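Local coordinates for putative immunoglobulin-blocking virulence protein (Mycoplasma mycoides subsp. capri, PDB 7ADK) that probably acts as a virulence factor that blocks host immunoglobulins, at residues V178-D182 with K183-Q187; N256-I259 with N260-S264; A289-Q293 with S294-K298; L311-P315 with R316-I320; N338-T341 with S342-R346. All blocks are in the same frame, centred on the assembly; numbering follows the deposited sequence.

Contact 1 (V178-D182 with K183-Q187)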
# COMPACT_ATOMS: atom_id res chain seq x y z
N VAL A 178 26.94 -23.86 -39.66
CA VAL A 178 26.91 -25.33 -39.65
C VAL A 178 26.44 -25.83 -41.01
O VAL A 178 25.42 -25.38 -41.53
CB VAL A 178 25.96 -25.81 -38.54
CG1 VAL A 178 25.80 -27.32 -38.53
CG2 VAL A 178 26.48 -25.40 -37.17
N LYS A 179 27.15 -26.81 -41.60
CA LYS A 179 26.73 -27.42 -42.87
C LYS A 179 25.59 -28.41 -42.62
O LYS A 179 25.80 -29.58 -42.34
CB LYS A 179 27.94 -28.06 -43.57
CG LYS A 179 27.64 -28.66 -44.95
CD LYS A 179 27.19 -27.65 -46.00
CE LYS A 179 26.83 -28.35 -47.30
NZ LYS A 179 26.45 -27.43 -48.35
N VAL A 180 24.35 -27.93 -42.71
CA VAL A 180 23.16 -28.77 -42.61
C VAL A 180 23.08 -29.75 -43.78
O VAL A 180 23.39 -29.42 -44.92
CB VAL A 180 21.89 -27.91 -42.44
CG1 VAL A 180 21.54 -27.08 -43.67
CG2 VAL A 180 20.68 -28.77 -42.08
N THR A 181 22.66 -30.98 -43.50
CA THR A 181 22.51 -32.07 -44.47
C THR A 181 21.22 -32.84 -44.21
O THR A 181 20.68 -32.77 -43.11
CB THR A 181 23.70 -33.05 -44.41
OG1 THR A 181 23.77 -33.66 -43.14
CG2 THR A 181 25.05 -32.43 -44.72
N ASP A 182 20.74 -33.58 -45.21
CA ASP A 182 19.51 -34.37 -45.09
C ASP A 182 19.56 -35.28 -43.85
O ASP A 182 18.64 -35.29 -43.03
CB ASP A 182 19.27 -35.19 -46.38
CG ASP A 182 19.29 -34.43 -47.73
OD1 ASP A 182 18.74 -34.96 -48.72
OD2 ASP A 182 19.86 -33.33 -47.84
N LYS A 183 20.70 -35.96 -43.64
CA LYS A 183 20.96 -36.86 -42.50
C LYS A 183 20.86 -36.16 -41.13
O LYS A 183 20.32 -36.73 -40.19
CB LYS A 183 22.32 -37.56 -42.68
CG LYS A 183 22.27 -39.09 -42.59
CD LYS A 183 21.63 -39.79 -43.80
CE LYS A 183 22.52 -39.76 -45.04
NZ LYS A 183 21.94 -40.46 -46.18
N LEU A 184 21.34 -34.92 -41.02
CA LEU A 184 21.23 -34.11 -39.80
C LEU A 184 19.80 -33.62 -39.57
O LEU A 184 19.29 -33.74 -38.46
CB LEU A 184 22.21 -32.92 -39.86
CG LEU A 184 22.09 -31.93 -38.69
CD1 LEU A 184 22.52 -32.55 -37.36
CD2 LEU A 184 22.97 -30.73 -38.99
N LYS A 185 19.15 -33.02 -40.57
CA LYS A 185 17.84 -32.39 -40.33
C LYS A 185 16.72 -33.39 -40.08
O LYS A 185 15.81 -33.09 -39.32
CB LYS A 185 17.52 -31.32 -41.38
CG LYS A 185 17.21 -31.84 -42.78
CD LYS A 185 17.15 -30.65 -43.74
CE LYS A 185 16.70 -31.08 -45.14
NZ LYS A 185 16.90 -29.99 -46.10
N GLU A 186 16.83 -34.62 -40.58
CA GLU A 186 15.93 -35.71 -40.20
C GLU A 186 16.22 -36.30 -38.81
O GLU A 186 15.29 -36.72 -38.12
CB GLU A 186 15.92 -36.79 -41.29
CG GLU A 186 15.44 -36.30 -42.66
CD GLU A 186 14.26 -35.33 -42.64
OE1 GLU A 186 14.25 -34.37 -43.44
OE2 GLU A 186 13.34 -35.54 -41.84
N GLN A 187 17.46 -36.25 -38.33
CA GLN A 187 17.76 -36.53 -36.92
C GLN A 187 17.14 -35.47 -36.00
O GLN A 187 16.54 -35.79 -34.98
CB GLN A 187 19.27 -36.65 -36.71
CG GLN A 187 19.73 -36.80 -35.25
CD GLN A 187 19.44 -38.15 -34.63
OE1 GLN A 187 18.53 -38.87 -34.99
NE2 GLN A 187 20.22 -38.56 -33.67
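With chi1 of T181 at 62°, its OG1 stands between its own backbone N and carbonyl carbon and faces L184. L184 holds CG opposite its own N (chi1 175°), beside the carbonyl carbon, and from there CD2 reaches back to V180. T181 OG1 accepts a weak hydrogen bond from L184 N at 3.5 Å, and the two side chains cross at about a right angle. Threonine suits this place because its short branch offers an oxygen to a first-turn N-H, which has no preceding helical turn to supply its acceptor. The backbone of the same residue does stronger work: K185 N donates to T181 O over 3.0 Å, close to the line of the C=O bond. One step on, E186 N repeats this with D182 O at 3.1 Å.

The apolar side of the turn is built from branched chains. L184 CD2 lies 4.3 Å from V180 CG2 and 4.5 Å from V178 CG1, while V180 CG2 also touches K185 CB at 4.1 Å. V139 and L307 press on L184 from strand 138-144 and helix 301-308. K185 runs extended beyond CG to a salt bridge with E304. The negative charge of D182 at the start of the helix is probably favourable to the helix dipole. The whole is a helix N-cap, with T181 as the capping residue where strand 174-178 passes into helix 182-194.

Contact 2 (N256-I259 with N260-S264); sequences NNVI and NFLKS
The ring of F261 meets V258 obliquely, with its CD2 3.8 Å from V258 O and its CB at the same distance. The other flat group of the turn, the amide of N260, is carried off by a side chain with CG opposite its own N (chi1 -164°). The N260 side chain touches Q267 and Y270, and of its atoms CB is the one near I259.

The carbonyl that F261 leans on is also its backbone partner. F261 N donates to V258 O at 3.1 Å, tilted 25° from the carbonyl plane, and L262 N donates to I259 O at 3.2 Å from well above the plane of the I259 carbonyl. Two consecutive bonds of the i+3 to i kind make this a short 3-10 turn, in the loop between helix 247-253 and helix 270-273. Beyond the turn, V258 and L262, four residues apart, lie side by side and point the same way, with CG1 of the valine 4.0 Å from CD1 of the leucine. L262 CD1 is also 3.9 Å from V258 O.

Both aliphatic chains, together with I259, touch M252 of helix 247-253, which accounts for the branched apolar residues on this flank. I259 is buried, and L287 and Y270 are further neighbours. K263 shares this interior: its CB rests 3.7 Å from I259 O, and its chain then bends at chi2 and carries the ammonium to a cation-pi contact with W286. Lysine fits here because its aliphatic stem can pack beside Y270 and L287 before its charge meets the aromatic ring.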
# COMPACT_ATOMS: atom_id res chain seq x y z
N ASN A 256 -8.07 -27.41 -42.77
CA ASN A 256 -7.48 -26.58 -43.84
C ASN A 256 -7.26 -27.27 -45.21
O ASN A 256 -6.46 -26.80 -46.02
CB ASN A 256 -6.28 -25.78 -43.29
CG ASN A 256 -4.96 -26.53 -43.25
OD1 ASN A 256 -4.10 -26.34 -44.10
ND2 ASN A 256 -4.71 -27.32 -42.25
N ASN A 257 -7.98 -28.36 -45.48
CA ASN A 257 -7.82 -29.26 -46.63
C ASN A 257 -6.49 -30.05 -46.64
O ASN A 257 -6.03 -30.47 -47.70
CB ASN A 257 -8.16 -28.58 -47.97
CG ASN A 257 -9.55 -28.00 -48.09
OD1 ASN A 257 -10.08 -27.34 -47.21
ND2 ASN A 257 -10.20 -28.20 -49.20
N VAL A 258 -5.87 -30.28 -45.47
CA VAL A 258 -4.60 -31.01 -45.33
C VAL A 258 -4.67 -32.19 -44.34
O VAL A 258 -4.05 -33.21 -44.60
CB VAL A 258 -3.45 -30.06 -44.96
CG1 VAL A 258 -2.11 -30.79 -44.86
CG2 VAL A 258 -3.26 -28.96 -46.00
N ILE A 259 -5.42 -32.08 -43.23
CA ILE A 259 -5.30 -32.99 -42.07
C ILE A 259 -5.40 -34.49 -42.41
O ILE A 259 -4.74 -35.31 -41.78
CB ILE A 259 -6.31 -32.61 -40.96
CG1 ILE A 259 -6.15 -33.41 -39.66
CG2 ILE A 259 -7.76 -32.79 -41.42
CD1 ILE A 259 -4.83 -33.24 -38.95
N ASN A 260 -6.18 -34.86 -43.42
CA ASN A 260 -6.42 -36.26 -43.75
C ASN A 260 -5.16 -37.00 -44.21
O ASN A 260 -5.06 -38.20 -44.00
CB ASN A 260 -7.56 -36.34 -44.77
CG ASN A 260 -8.11 -37.75 -44.86
OD1 ASN A 260 -8.40 -38.38 -43.87
ND2 ASN A 260 -8.29 -38.27 -46.04
N PHE A 261 -4.17 -36.32 -44.78
CA PHE A 261 -2.92 -36.97 -45.21
C PHE A 261 -1.97 -37.36 -44.06
O PHE A 261 -0.97 -38.04 -44.31
CB PHE A 261 -2.24 -36.10 -46.27
CG PHE A 261 -3.00 -36.06 -47.58
CD1 PHE A 261 -3.06 -37.22 -48.37
CD2 PHE A 261 -3.68 -34.90 -47.99
CE1 PHE A 261 -3.78 -37.21 -49.57
CE2 PHE A 261 -4.39 -34.89 -49.20
CZ PHE A 261 -4.44 -36.04 -49.99
N LEU A 262 -2.26 -36.96 -42.82
CA LEU A 262 -1.42 -37.15 -41.63
C LEU A 262 -2.24 -37.76 -40.47
O LEU A 262 -2.32 -37.21 -39.38
CB LEU A 262 -0.70 -35.83 -41.26
CG LEU A 262 0.17 -35.19 -42.37
CD1 LEU A 262 -0.57 -34.08 -43.13
CD2 LEU A 262 1.42 -34.54 -41.79
N LYS A 263 -2.96 -38.86 -40.74
CA LYS A 263 -4.05 -39.40 -39.91
C LYS A 263 -4.09 -40.95 -39.84
O LYS A 263 -5.11 -41.53 -39.48
CB LYS A 263 -5.34 -38.70 -40.38
CG LYS A 263 -6.68 -39.05 -39.73
CD LYS A 263 -6.72 -39.07 -38.20
CE LYS A 263 -8.20 -39.23 -37.84
NZ LYS A 263 -8.44 -39.50 -36.42
N SER A 264 -2.98 -41.62 -40.13
CA SER A 264 -2.80 -43.09 -40.01
C SER A 264 -3.86 -43.93 -40.77
O SER A 264 -4.28 -43.57 -41.86
CB SER A 264 -2.58 -43.49 -38.54
OG SER A 264 -3.76 -43.48 -37.78

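Contact 3 (A289-Q293 with S294-K298); sequences ANLDQ and SKFTK
L291 leads the contact with its CD2 branch, which lies 3.6 Å from F296 CZ and approaches the ring obliquely, the two side chains crossing at about a right angle. A leucine serves well beside phenylalanine, since a methyl can settle against the far end of the ring. D292 follows with two kinds of bond to one partner. Its carbonyl accepts from K295 N at 3.1 Å, the donor standing 41° above the carbonyl plane. Its carboxylate forms a salt bridge, D292 OD2 to K295 NZ at 2.8 Å, met on the syn side and only 18° out of the carboxylate plane. A chi1 of -69° puts K295 CG 3.3 Å from D292 OD2, and bends at chi2 and chi4 bring NZ back to the same oxygen. The other oxygen, OD1, accepts from the backbone N of S264, and this second partner probably steadies the carboxylate. Q293 contributes its carbonyl: F296 N donates to Q293 O in a weak bond of 3.3 Å, and the same oxygen lies at the edge of the phenyl ring, near its plane, 3.7 Å from CD2. One face of that ring is overlaid near its rim by K295 CB, while F206, L193 and L262 also touch F296. The aspartate-lysine salt bridge spans the same three residues as the first of two successive i+3 to i backbone bonds, the second weak, which are those of a 3-10 turn, here connecting helix 280-288 to helix 301-308.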
# COMPACT_ATOMS: atom_id res chain seq x y z
N ALA A 289 -4.74 -38.20 -31.12
CA ALA A 289 -4.68 -39.61 -30.73
C ALA A 289 -4.63 -40.62 -31.90
O ALA A 289 -4.58 -41.82 -31.66
CB ALA A 289 -5.83 -39.89 -29.77
N ASN A 290 -4.65 -40.16 -33.17
CA ASN A 290 -4.60 -40.97 -34.39
C ASN A 290 -3.67 -40.43 -35.50
O ASN A 290 -3.73 -40.92 -36.62
CB ASN A 290 -6.02 -41.13 -34.92
CG ASN A 290 -6.93 -41.98 -34.06
OD1 ASN A 290 -6.95 -43.19 -34.12
ND2 ASN A 290 -7.78 -41.37 -33.30
N LEU A 291 -2.83 -39.42 -35.23
CA LEU A 291 -1.75 -38.95 -36.11
C LEU A 291 -0.67 -40.04 -36.25
O LEU A 291 -0.29 -40.67 -35.27
CB LEU A 291 -1.14 -37.66 -35.50
CG LEU A 291 -1.41 -36.36 -36.26
CD1 LEU A 291 -2.87 -35.94 -36.25
CD2 LEU A 291 -0.62 -35.21 -35.66
N ASP A 292 -0.11 -40.24 -37.45
CA ASP A 292 1.06 -41.10 -37.68
C ASP A 292 2.40 -40.34 -37.68
O ASP A 292 2.72 -39.57 -38.58
CB ASP A 292 0.88 -42.00 -38.93
CG ASP A 292 0.41 -41.34 -40.24
OD1 ASP A 292 -0.32 -40.33 -40.21
OD2 ASP A 292 0.63 -41.95 -41.32
N GLN A 293 3.23 -40.64 -36.68
CA GLN A 293 4.57 -40.09 -36.46
C GLN A 293 5.47 -40.17 -37.71
O GLN A 293 6.27 -39.27 -37.97
CB GLN A 293 5.18 -40.83 -35.25
CG GLN A 293 6.68 -40.56 -35.04
CD GLN A 293 7.23 -40.88 -33.66
OE1 GLN A 293 6.53 -41.24 -32.73
NE2 GLN A 293 8.50 -40.74 -33.47
N SER A 294 5.31 -41.21 -38.51
CA SER A 294 6.08 -41.47 -39.73
C SER A 294 5.89 -40.43 -40.85
O SER A 294 6.73 -40.36 -41.74
CB SER A 294 5.74 -42.86 -40.24
OG SER A 294 4.36 -43.03 -40.31
N LYS A 295 4.86 -39.58 -40.79
CA LYS A 295 4.61 -38.52 -41.79
C LYS A 295 5.41 -37.23 -41.58
O LYS A 295 5.40 -36.35 -42.44
CB LYS A 295 3.10 -38.21 -41.83
CG LYS A 295 2.30 -39.37 -42.43
CD LYS A 295 2.44 -39.51 -43.96
CE LYS A 295 1.98 -40.88 -44.46
NZ LYS A 295 0.63 -41.23 -44.00
N PHE A 296 6.09 -37.07 -40.44
CA PHE A 296 6.61 -35.77 -40.00
C PHE A 296 8.11 -35.54 -40.23
O PHE A 296 8.68 -34.58 -39.72
CB PHE A 296 6.15 -35.52 -38.56
CG PHE A 296 4.66 -35.36 -38.44
CD1 PHE A 296 4.06 -34.15 -38.82
CD2 PHE A 296 3.86 -36.42 -37.97
CE1 PHE A 296 2.67 -34.01 -38.74
CE2 PHE A 296 2.47 -36.27 -37.88
CZ PHE A 296 1.87 -35.06 -38.26
N THR A 297 8.76 -36.35 -41.06
CA THR A 297 10.15 -36.16 -41.53
C THR A 297 10.32 -34.99 -42.52
O THR A 297 10.80 -35.16 -43.64
CB THR A 297 10.68 -37.48 -42.12
OG1 THR A 297 9.83 -37.91 -43.16
CG2 THR A 297 10.78 -38.61 -41.10
N LYS A 298 9.86 -33.78 -42.16
CA LYS A 298 10.15 -32.50 -42.85
C LYS A 298 10.31 -31.37 -41.83
O LYS A 298 9.48 -31.23 -40.94
CB LYS A 298 9.06 -32.13 -43.88
CG LYS A 298 9.09 -33.04 -45.12
CD LYS A 298 8.10 -32.60 -46.21
CE LYS A 298 8.20 -33.47 -47.47
NZ LYS A 298 7.90 -34.90 -47.23

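Contact 4 (L311-P315 with R316-I320); sequences LTISP and RSAFI
I313 lays its CG2 methyl against A318 CB at 3.7 Å, the branch standing opposite the isoleucine's own N, beside the carbonyl carbon. The small alanine lets the two arms of the turn come this close, and A192 of helix 182-194 touches both. Between them the chain reverses at P315 and R316, whose backbone angles fit a type I beta turn. S317 N donates to S314 O at 3.0 Å, from a position 59° out of the carbonyl plane. Proline suits the second position of such a turn because its ring fixes phi and it has no N-H to satisfy. The serine before it adds a second clasp: R316 N donates to S314 OG at 3.3 Å, an ST turn. S317 OG approaches S314 CB at 3.7 Å. The polar ends of S314 and R316 share one partner, D200, which accepts from S314 OG and forms a salt bridge with R316 NE. The turn does not make a hairpin. Strands 312-313 and 318-320 lie on the two outer edges of a three-stranded antiparallel sheet, each paired with the central strand 326-332, while helix 182-194 covers I313 and A318 and helix 247-253 flanks F319 and I320.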
# COMPACT_ATOMS: atom_id res chain seq x y z
N LEU A 311 21.81 -24.08 -33.85
CA LEU A 311 20.85 -24.26 -32.76
C LEU A 311 19.74 -25.23 -33.19
O LEU A 311 19.03 -24.98 -34.16
CB LEU A 311 20.26 -22.91 -32.34
CG LEU A 311 21.22 -21.73 -32.10
CD1 LEU A 311 20.42 -20.55 -31.59
CD2 LEU A 311 22.30 -22.03 -31.08
N THR A 312 19.58 -26.34 -32.49
CA THR A 312 18.58 -27.38 -32.81
C THR A 312 17.23 -27.06 -32.18
O THR A 312 17.20 -26.54 -31.07
CB THR A 312 19.04 -28.77 -32.37
OG1 THR A 312 19.35 -28.83 -31.00
CG2 THR A 312 20.29 -29.22 -33.10
N ILE A 313 16.12 -27.43 -32.83
CA ILE A 313 14.75 -27.32 -32.29
C ILE A 313 14.71 -27.92 -30.88
O ILE A 313 15.09 -29.07 -30.70
CB ILE A 313 13.73 -28.03 -33.22
CG1 ILE A 313 13.59 -27.29 -34.57
CG2 ILE A 313 12.37 -28.19 -32.51
CD1 ILE A 313 12.72 -28.01 -35.59
N SER A 314 14.23 -27.16 -29.88
CA SER A 314 13.94 -27.75 -28.57
C SER A 314 12.73 -28.67 -28.70
O SER A 314 11.68 -28.23 -29.17
CB SER A 314 13.66 -26.67 -27.51
OG SER A 314 13.06 -27.22 -26.35
N PRO A 315 12.81 -29.94 -28.25
CA PRO A 315 11.64 -30.81 -28.26
C PRO A 315 10.45 -30.29 -27.46
O PRO A 315 9.33 -30.67 -27.76
CB PRO A 315 12.12 -32.15 -27.75
CG PRO A 315 13.61 -32.15 -28.07
CD PRO A 315 14.00 -30.69 -27.91
N ARG A 316 10.63 -29.38 -26.50
CA ARG A 316 9.54 -28.75 -25.73
C ARG A 316 8.87 -27.60 -26.49
O ARG A 316 7.71 -27.31 -26.27
CB ARG A 316 10.11 -28.30 -24.38
CG ARG A 316 9.06 -27.92 -23.32
CD ARG A 316 9.66 -27.44 -22.00
NE ARG A 316 10.53 -28.43 -21.36
CZ ARG A 316 10.33 -29.11 -20.26
NH1 ARG A 316 9.34 -28.92 -19.46
NH2 ARG A 316 11.17 -30.03 -19.95
N SER A 317 9.60 -26.97 -27.40
CA SER A 317 9.15 -25.82 -28.20
C SER A 317 8.65 -26.20 -29.59
O SER A 317 8.20 -25.34 -30.34
CB SER A 317 10.31 -24.83 -28.35
OG SER A 317 10.79 -24.43 -27.08
N ALA A 318 8.79 -27.47 -29.98
CA ALA A 318 8.42 -27.96 -31.30
C ALA A 318 6.90 -27.95 -31.52
O ALA A 318 6.16 -28.46 -30.68
CB ALA A 318 8.98 -29.37 -31.48
N PHE A 319 6.46 -27.48 -32.67
CA PHE A 319 5.08 -27.57 -33.15
C PHE A 319 5.04 -28.02 -34.61
O PHE A 319 6.05 -28.01 -35.30
CB PHE A 319 4.32 -26.25 -32.91
CG PHE A 319 4.69 -25.08 -33.81
CD1 PHE A 319 5.70 -24.19 -33.42
CD2 PHE A 319 4.00 -24.85 -35.02
CE1 PHE A 319 6.02 -23.09 -34.22
CE2 PHE A 319 4.33 -23.75 -35.83
CZ PHE A 319 5.33 -22.87 -35.43
N ILE A 320 3.88 -28.44 -35.09
CA ILE A 320 3.65 -28.82 -36.48
C ILE A 320 2.89 -27.67 -37.15
O ILE A 320 1.84 -27.28 -36.64
CB ILE A 320 2.82 -30.12 -36.51
CG1 ILE A 320 3.55 -31.30 -35.84
CG2 ILE A 320 2.42 -30.52 -37.94
CD1 ILE A 320 2.60 -32.33 -35.25

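Contact 5 (N338-T341 with S342-R346); sequences NTVT and SRLRR
S342 OG donates to N338 O over 2.7 Å, the shortest polar bond here, with the hydroxyl lying in the carbonyl plane. Its chi1 of 59° tucks OG between the serine's own N and carbonyl carbon, turned back toward the carbonyl four residues earlier. The hydroxyl is also hydrogen-bonded to T171 OG1, so it has two polar partners.

The side chain of N338 is an acceptor too: its OD1 receives T341 N at 3.0 Å, from well above the amide plane, and V340 N more weakly. An asparagine is well fitted to this N-cap position, since its short side chain can fold over to meet first-turn N-H groups. Beyond it the regular helical bonds take over: L344 N to V340 O at 3.0 Å and R345 N to T341 O at 2.8 Å.

Along the surface, V340 and L344 lie side by side, CG1 of the valine 3.9 Å from CD1 of the leucine. R345 bends at chi3 so that one face of its guanidinium lies over T341 O, the oxygen 4.1 Å above the plane and over its centre. R343 instead bends at chi2 and chi3 and bonds through NE to N169. Placing T341 O, with its partial negative charge, under a cationic plane is probably mildly favourable. N338 OD1 accepts from first-turn N-H groups that have no earlier helical carbonyl, while S342 OG donates to the N338 carbonyl.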
# COMPACT_ATOMS: atom_id res chain seq x y z
N ASN A 338 26.61 -23.55 -24.91
CA ASN A 338 25.74 -22.73 -24.06
C ASN A 338 26.57 -21.68 -23.30
O ASN A 338 27.52 -22.00 -22.59
CB ASN A 338 24.93 -23.66 -23.13
CG ASN A 338 23.86 -22.94 -22.32
OD1 ASN A 338 24.09 -21.90 -21.72
ND2 ASN A 338 22.66 -23.44 -22.26
N THR A 339 26.21 -20.41 -23.43
CA THR A 339 26.89 -19.27 -22.79
C THR A 339 26.44 -19.03 -21.34
O THR A 339 27.24 -18.57 -20.52
CB THR A 339 26.67 -18.00 -23.61
OG1 THR A 339 25.29 -17.75 -23.72
CG2 THR A 339 27.21 -18.10 -25.03
N VAL A 340 25.19 -19.35 -20.99
CA VAL A 340 24.60 -19.06 -19.68
C VAL A 340 25.07 -20.07 -18.65
O VAL A 340 25.65 -19.71 -17.64
CB VAL A 340 23.07 -19.00 -19.77
CG1 VAL A 340 22.43 -18.65 -18.43
CG2 VAL A 340 22.61 -17.98 -20.80
N THR A 341 24.89 -21.37 -18.91
CA THR A 341 25.26 -22.41 -17.93
C THR A 341 26.75 -22.55 -17.75
O THR A 341 27.21 -22.81 -16.65
CB THR A 341 24.65 -23.78 -18.25
OG1 THR A 341 25.07 -24.28 -19.49
CG2 THR A 341 23.14 -23.74 -18.24
N SER A 342 27.55 -22.36 -18.80
CA SER A 342 29.02 -22.41 -18.68
C SER A 342 29.56 -21.27 -17.82
O SER A 342 30.46 -21.50 -17.01
CB SER A 342 29.68 -22.40 -20.06
OG SER A 342 29.32 -21.24 -20.76
N ARG A 343 28.99 -20.06 -17.92
CA ARG A 343 29.27 -18.94 -17.01
C ARG A 343 28.84 -19.25 -15.59
O ARG A 343 29.66 -19.15 -14.69
CB ARG A 343 28.61 -17.66 -17.53
CG ARG A 343 29.03 -16.39 -16.77
CD ARG A 343 27.85 -15.46 -16.46
NE ARG A 343 27.12 -15.09 -17.67
CZ ARG A 343 25.81 -15.05 -17.84
NH1 ARG A 343 24.98 -15.15 -16.86
NH2 ARG A 343 25.32 -14.91 -19.03
N LEU A 344 27.59 -19.68 -15.34
CA LEU A 344 27.14 -20.02 -13.99
C LEU A 344 27.92 -21.19 -13.36
O LEU A 344 28.19 -21.16 -12.16
CB LEU A 344 25.63 -20.32 -13.98
CG LEU A 344 24.73 -19.09 -13.79
CD1 LEU A 344 24.49 -18.32 -15.08
CD2 LEU A 344 23.38 -19.50 -13.22
N ARG A 345 28.34 -22.19 -14.14
CA ARG A 345 29.21 -23.28 -13.67
C ARG A 345 30.57 -22.74 -13.23
O ARG A 345 31.02 -23.03 -12.13
CB ARG A 345 29.37 -24.35 -14.75
CG ARG A 345 29.85 -25.68 -14.15
CD ARG A 345 30.16 -26.75 -15.20
NE ARG A 345 29.03 -26.95 -16.13
CZ ARG A 345 28.96 -26.56 -17.38
NH1 ARG A 345 29.96 -26.08 -18.04
NH2 ARG A 345 27.85 -26.66 -18.04
N ARG A 346 31.22 -21.94 -14.08
CA ARG A 346 32.50 -21.31 -13.77
C ARG A 346 32.39 -20.44 -12.53
O ARG A 346 33.21 -20.58 -11.64
CB ARG A 346 32.98 -20.56 -15.02
CG ARG A 346 34.43 -20.05 -14.97
CD ARG A 346 34.66 -18.81 -14.10
NE ARG A 346 33.70 -17.74 -14.42
CZ ARG A 346 33.69 -16.96 -15.46
NH1 ARG A 346 34.64 -16.91 -16.34
NH2 ARG A 346 32.68 -16.19 -15.64

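Overall arrangement
From the N terminus the five contacts follow in series; none nests or crosses, and each closes only its own local turn. Contact 1 starts helix 182-194, contact 2 turns the chain between helices 247-253 and 270-273, and contact 3 leads from helix 280-288 toward helix 301-308. Contact 3 is the meeting point: N290 and D292 hold S264 of contact 2, T297 packs against E186 of contact 1, and F296 touches I320 of contact 4. Contact 4 joins the edge strands 312-313 and 318-320. Contact 5, opening helix 339-351, stands apart, its nearest atoms about 8 Å from contact 4 and about 31 Å from contact 2.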